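Local coordinates for putative NAD(P)H-flavin oxidoreductase (Streptococcus pyogenes serotype M1, PDB 2HAY) that binds flavin mononucleotide and is a putative NAD(P)H-flavin oxidoreductase of the nitroreductase family, probably passing electrons from a nicotinamide cofactor through the flavin, at the interface of chains A and B. Coordinates in Å, arbitrary orientation; residue numbers count along the deposited sequence, not the author numbering. Chains: chain A/B, Putative NAD(P)H-flavin oxidoreductase.

Contact 1: the interface of chains A and B. Residues chain A 43, 52, 54-56; chain B 214, 218-219.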
# COMPACT_ATOMS: atom_id res chain seq x y z
N TRP A 43 5.12 -8.69 -7.58
CA TRP A 43 5.06 -10.13 -7.24
C TRP A 43 5.86 -10.51 -5.98
O TRP A 43 5.45 -11.41 -5.23
CB TRP A 43 5.51 -10.95 -8.45
CG TRP A 43 5.78 -12.42 -8.21
CD1 TRP A 43 4.88 -13.38 -7.82
CD2 TRP A 43 7.02 -13.10 -8.41
NE1 TRP A 43 5.50 -14.60 -7.73
CE2 TRP A 43 6.82 -14.45 -8.08
CE3 TRP A 43 8.31 -12.68 -8.82
CZ2 TRP A 43 7.85 -15.41 -8.15
CZ3 TRP A 43 9.34 -13.62 -8.89
CH2 TRP A 43 9.10 -14.98 -8.55
N GLU A 52 -0.80 -13.55 -0.37
CA GLU A 52 -0.69 -13.20 -1.79
C GLU A 52 -2.06 -13.31 -2.46
O GLU A 52 -2.17 -13.85 -3.55
CB GLU A 52 0.33 -14.10 -2.52
CG GLU A 52 1.77 -13.98 -2.04
CD GLU A 52 2.65 -15.04 -2.67
OE1 GLU A 52 3.05 -16.00 -1.95
OE2 GLU A 52 2.93 -14.93 -3.88
N TRP A 54 -3.85 -11.67 -4.46
CA TRP A 54 -3.79 -10.53 -5.34
C TRP A 54 -3.38 -10.96 -6.71
O TRP A 54 -2.83 -12.05 -6.88
CB TRP A 54 -2.80 -9.48 -4.83
CG TRP A 54 -1.35 -9.90 -4.54
CD1 TRP A 54 -0.64 -10.95 -5.10
CD2 TRP A 54 -0.43 -9.23 -3.66
NE1 TRP A 54 0.64 -10.97 -4.61
CE2 TRP A 54 0.80 -9.94 -3.72
CE3 TRP A 54 -0.54 -8.12 -2.80
CZ2 TRP A 54 1.92 -9.56 -2.96
CZ3 TRP A 54 0.61 -7.72 -2.05
CH2 TRP A 54 1.81 -8.45 -2.13
N ARG A 55 -3.64 -10.12 -7.69
CA ARG A 55 -3.20 -10.42 -9.04
C ARG A 55 -2.93 -9.08 -9.69
O ARG A 55 -3.54 -8.07 -9.34
CB ARG A 55 -4.24 -11.21 -9.86
CG ARG A 55 -4.59 -12.60 -9.35
CD ARG A 55 -5.23 -13.48 -10.43
NE ARG A 55 -6.58 -13.07 -10.81
CZ ARG A 55 -6.94 -12.65 -12.02
NH1 ARG A 55 -6.04 -12.56 -13.01
NH2 ARG A 55 -8.22 -12.31 -12.27
N PHE A 56 -2.02 -9.07 -10.66
CA PHE A 56 -1.64 -7.84 -11.34
C PHE A 56 -1.78 -8.15 -12.81
O PHE A 56 -1.15 -9.08 -13.32
CB PHE A 56 -0.22 -7.42 -10.93
CG PHE A 56 -0.03 -7.42 -9.43
CD1 PHE A 56 0.57 -8.50 -8.80
CD2 PHE A 56 -0.53 -6.37 -8.65
CE1 PHE A 56 0.73 -8.51 -7.43
CE2 PHE A 56 -0.40 -6.37 -7.26
CZ PHE A 56 0.23 -7.43 -6.65
N LYS B 214 3.81 -17.56 -4.67
CA LYS B 214 3.03 -18.30 -5.68
C LYS B 214 3.78 -18.25 -7.01
O LYS B 214 4.50 -17.28 -7.26
CB LYS B 214 1.66 -17.65 -5.91
CG LYS B 214 0.60 -17.82 -4.82
CD LYS B 214 -0.64 -16.95 -5.15
CE LYS B 214 -1.82 -17.22 -4.23
NZ LYS B 214 -2.97 -16.36 -4.56
N GLU B 218 0.34 -17.35 -11.56
CA GLU B 218 -0.85 -17.29 -10.72
C GLU B 218 -1.12 -15.88 -10.19
O GLU B 218 -2.18 -15.63 -9.63
CB GLU B 218 -0.73 -18.27 -9.54
CG GLU B 218 -0.52 -19.73 -9.95
CD GLU B 218 -0.71 -20.71 -8.79
OE1 GLU B 218 -0.97 -20.25 -7.64
OE2 GLU B 218 -0.61 -21.95 -9.02
N VAL B 219 -0.15 -14.98 -10.37
CA VAL B 219 -0.24 -13.61 -9.86
C VAL B 219 -0.30 -12.55 -10.98
O VAL B 219 -1.13 -11.67 -10.97
CB VAL B 219 0.92 -13.33 -8.84
CG1 VAL B 219 1.02 -11.84 -8.46
CG2 VAL B 219 0.78 -14.23 -7.59
O HOH W 1 -3.07 -14.61 -6.84
O HOH W 2 -3.10 -12.20 -13.20

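Contact 2: the interface of chains A and B. Residues chain A 146, 149-150, 152-153, 156; chain B 146, 149-150, 152-153, 156.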
# COMPACT_ATOMS: atom_id res chain seq x y z
N LYS A 146 -5.75 -3.62 0.79
CA LYS A 146 -4.64 -2.88 1.43
C LYS A 146 -3.30 -3.49 1.06
O LYS A 146 -2.34 -2.76 0.85
CB LYS A 146 -4.76 -2.88 2.96
CG LYS A 146 -5.75 -1.92 3.57
CD LYS A 146 -6.05 -2.37 5.02
CE LYS A 146 -7.07 -1.49 5.68
NZ LYS A 146 -7.32 -1.82 7.11
N TYR A 149 -1.83 -2.14 -2.18
CA TYR A 149 -1.24 -0.81 -2.11
C TYR A 149 0.25 -0.86 -1.77
O TYR A 149 0.98 0.07 -2.12
CB TYR A 149 -2.01 0.09 -1.12
CG TYR A 149 -3.37 0.52 -1.62
CD1 TYR A 149 -3.57 1.79 -2.12
CD2 TYR A 149 -4.44 -0.37 -1.60
CE1 TYR A 149 -4.82 2.18 -2.64
CE2 TYR A 149 -5.70 0.00 -2.11
CZ TYR A 149 -5.87 1.26 -2.62
OH TYR A 149 -7.12 1.63 -3.04
N ILE A 150 0.70 -1.92 -1.11
CA ILE A 150 2.13 -2.16 -0.92
C ILE A 150 2.83 -2.40 -2.26
O ILE A 150 3.89 -1.82 -2.53
CB ILE A 150 2.41 -3.38 0.01
CG1 ILE A 150 1.81 -3.19 1.41
CG2 ILE A 150 3.96 -3.66 0.12
CD1 ILE A 150 1.90 -4.45 2.29
N LEU A 152 1.54 -1.62 -5.15
CA LEU A 152 1.37 -0.38 -5.86
C LEU A 152 2.53 0.60 -5.60
O LEU A 152 3.08 1.15 -6.55
CB LEU A 152 0.05 0.25 -5.47
CG LEU A 152 -0.30 1.56 -6.17
CD1 LEU A 152 -0.57 1.32 -7.67
CD2 LEU A 152 -1.52 2.16 -5.47
N GLY A 153 2.92 0.78 -4.33
CA GLY A 153 4.07 1.64 -3.97
C GLY A 153 5.40 1.09 -4.49
O GLY A 153 6.21 1.83 -5.05
N MSE A 156 5.61 1.71 -8.31
CA MSE A 156 5.85 3.14 -8.58
C MSE A 156 7.26 3.58 -8.29
O MSE A 156 7.82 4.36 -9.05
CB MSE A 156 4.86 4.04 -7.85
CG MSE A 156 3.43 3.95 -8.42
SE MSE A 156 2.24 5.25 -7.62
CE MSE A 156 2.20 4.55 -5.80
N LYS B 146 -5.61 2.26 3.66
CA LYS B 146 -5.04 1.76 2.39
C LYS B 146 -3.93 2.64 1.88
O LYS B 146 -2.90 2.13 1.42
CB LYS B 146 -6.08 1.64 1.29
CG LYS B 146 -7.07 0.50 1.45
CD LYS B 146 -8.16 0.56 0.41
CE LYS B 146 -9.19 -0.50 0.68
NZ LYS B 146 -10.32 -0.43 -0.29
N TYR B 149 -0.46 2.02 3.30
CA TYR B 149 0.24 0.85 2.70
C TYR B 149 1.12 1.23 1.49
O TYR B 149 2.12 0.58 1.25
CB TYR B 149 -0.74 -0.28 2.35
CG TYR B 149 -1.28 -0.99 3.57
CD1 TYR B 149 -2.30 -0.41 4.37
CD2 TYR B 149 -0.78 -2.23 3.93
CE1 TYR B 149 -2.77 -1.07 5.50
CE2 TYR B 149 -1.27 -2.89 5.09
CZ TYR B 149 -2.26 -2.31 5.85
OH TYR B 149 -2.74 -2.96 6.96
N ILE B 150 0.75 2.26 0.73
CA ILE B 150 1.66 2.82 -0.31
C ILE B 150 3.00 3.30 0.32
O ILE B 150 4.11 2.99 -0.18
CB ILE B 150 1.00 3.98 -1.11
CG1 ILE B 150 -0.36 3.54 -1.70
CG2 ILE B 150 1.98 4.56 -2.18
CD1 ILE B 150 -1.12 4.62 -2.48
N LEU B 152 4.05 2.45 3.32
CA LEU B 152 4.70 1.26 3.82
C LEU B 152 5.64 0.67 2.77
O LEU B 152 6.81 0.35 3.06
CB LEU B 152 3.67 0.23 4.25
CG LEU B 152 4.18 -0.96 5.04
CD1 LEU B 152 4.75 -0.50 6.40
CD2 LEU B 152 3.00 -1.89 5.22
N GLY B 153 5.12 0.51 1.56
CA GLY B 153 5.88 0.03 0.43
C GLY B 153 7.09 0.89 0.11
O GLY B 153 8.19 0.37 -0.09
N MSE B 156 9.84 0.59 2.85
CA MSE B 156 10.52 -0.70 2.77
C MSE B 156 11.46 -0.83 1.59
O MSE B 156 12.50 -1.46 1.73
CB MSE B 156 9.51 -1.84 2.74
CG MSE B 156 8.81 -2.06 4.10
SE MSE B 156 7.83 -3.73 4.06
CE MSE B 156 6.49 -3.20 2.77
O HOH W 3 -9.07 -0.26 -2.94
O HOH W 4 -4.86 -1.48 8.22

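Contact 1: the interface of chains A and B
B:Val219 packs against A:Phe56, and this pair, with the direct hydrogen bonds around it, is the tight part of the contact. CG1 of B:Val219 stands anti to the backbone N (chi1 170°), which turns that methyl toward the aromatic side chains: it lies 3.4 Å from CD1 of A:Phe56, whose side chain runs beside the valine in the same direction. The tryptophans keep a looser distance, the same methyl facing the pyrrole corner of A:Trp54 and CB facing CD1 of A:Trp43, whose side chain crosses the valine at about a right angle. A short beta-branched residue suits this place, presenting its methyl to the rings while leaving its carbonyl to accept from A:Phe56. A:Phe56 also sets A:Trp54, its CZ lying against one indole face near the rim as CA of A:Glu52 lies against the other.

The backbone N of A:Phe56 donates to the carbonyl O of B:Val219 at 2.8 Å. Indole NE1 of A:Trp43 gives its N-H to O of B:Lys214 at 2.9 Å; the bond is nearly straight (166° at H), and the acceptor lies in the ring plane. Tryptophan suits the place because it offers this N-H at the rim of an otherwise apolar group. A:Glu52 and B:Lys214 run antiparallel alongside one another, so that each side chain reaches the other's backbone. The carboxylate OE2 of A:Glu52 accepts from N of B:Lys214 on its syn side, whereas the extended lysine carries NZ to the A:Glu52 backbone O at 2.8 Å, from above the carbonyl plane.

The looser side is bridged by water. Water 1 joins NZ of B:Lys214 to O of A:Trp54 and O of B:Glu218, and water 2 links NH1 of A:Arg55 to O of B:Val219. In the fold, the C-terminal segment of chain B runs from 3-10 helix 216-218 into strand 220-223, beside strand 54-59 and the end of helix 32-43 of chain A.

Contact 2: the interface of chains A and B
With CG anti to the carbonyl carbon in both A:Lys146 (chi1 -79°) and B:Tyr149 (chi1 -72°), the lysine's aliphatic chain is brought over the tyrosine ring of the partner. CB of A:Lys146 sits above the centre of the B:Tyr149 ring, 3.7 Å from its centroid, as a CH-pi contact; B:Lys146 treats A:Tyr149 in the same way. Beyond CG each lysine is extended, passing over the ring toward the phenol end. There, water 4 connects NZ of A:Lys146 with OH of B:Tyr149, and water 3 does the same for the exchanged pair. Lysine suits this position because its methylenes pack on an aromatic face while its amine NZ reaches the bridging water. The two lysines cross at about a right angle, and their CG atoms meet at 3.5 Å, a tight fit near the two-fold axis.

CG1 of B:Ile150 meets the edge of the A:Tyr149 ring in its plane, 3.7 Å from CD1, so the same ring is used on a face and at an edge. CG2 of B:Ile150 points toward A:Gly153 and touches CE of A:Met156, a selenomethionine, at 3.6 Å. CD1 of B:Ile150 reaches CD2 of A:Leu152 at 3.9 Å. Beta-branched isoleucine can thus serve separate neighbours with its two arms, and glycine lets CG2 come close to the backbone.

No direct polar bond crosses this patch; apolar packing, the CH-pi contacts and the two bridging waters join helix 137-161 of chain A to helix 137-162 of chain B. The helix pair forms a core of the two-fold dimer typical of nitroreductases. Tyr149 and Ile150 also line FMN pockets, in separate residue sets, so dimer packing is likely coupled to cofactor binding.

Contact 1 and contact 2 are about 15 Å apart, measured between the centres of their C-alpha atoms, and share no residues. Contact 2 pairs the same long helix from both chains around the two-fold axis, whereas contact 1 brings a C-terminal segment of one chain to a strand and helix end of the other, and has a twin with the chains exchanged. One therefore joins the subunits through a central helix packing, and the other through a reciprocal exchange of tails. Together they spread the association over distant parts of the sequence, consistent with the intimate dimer characteristic of nitroreductases.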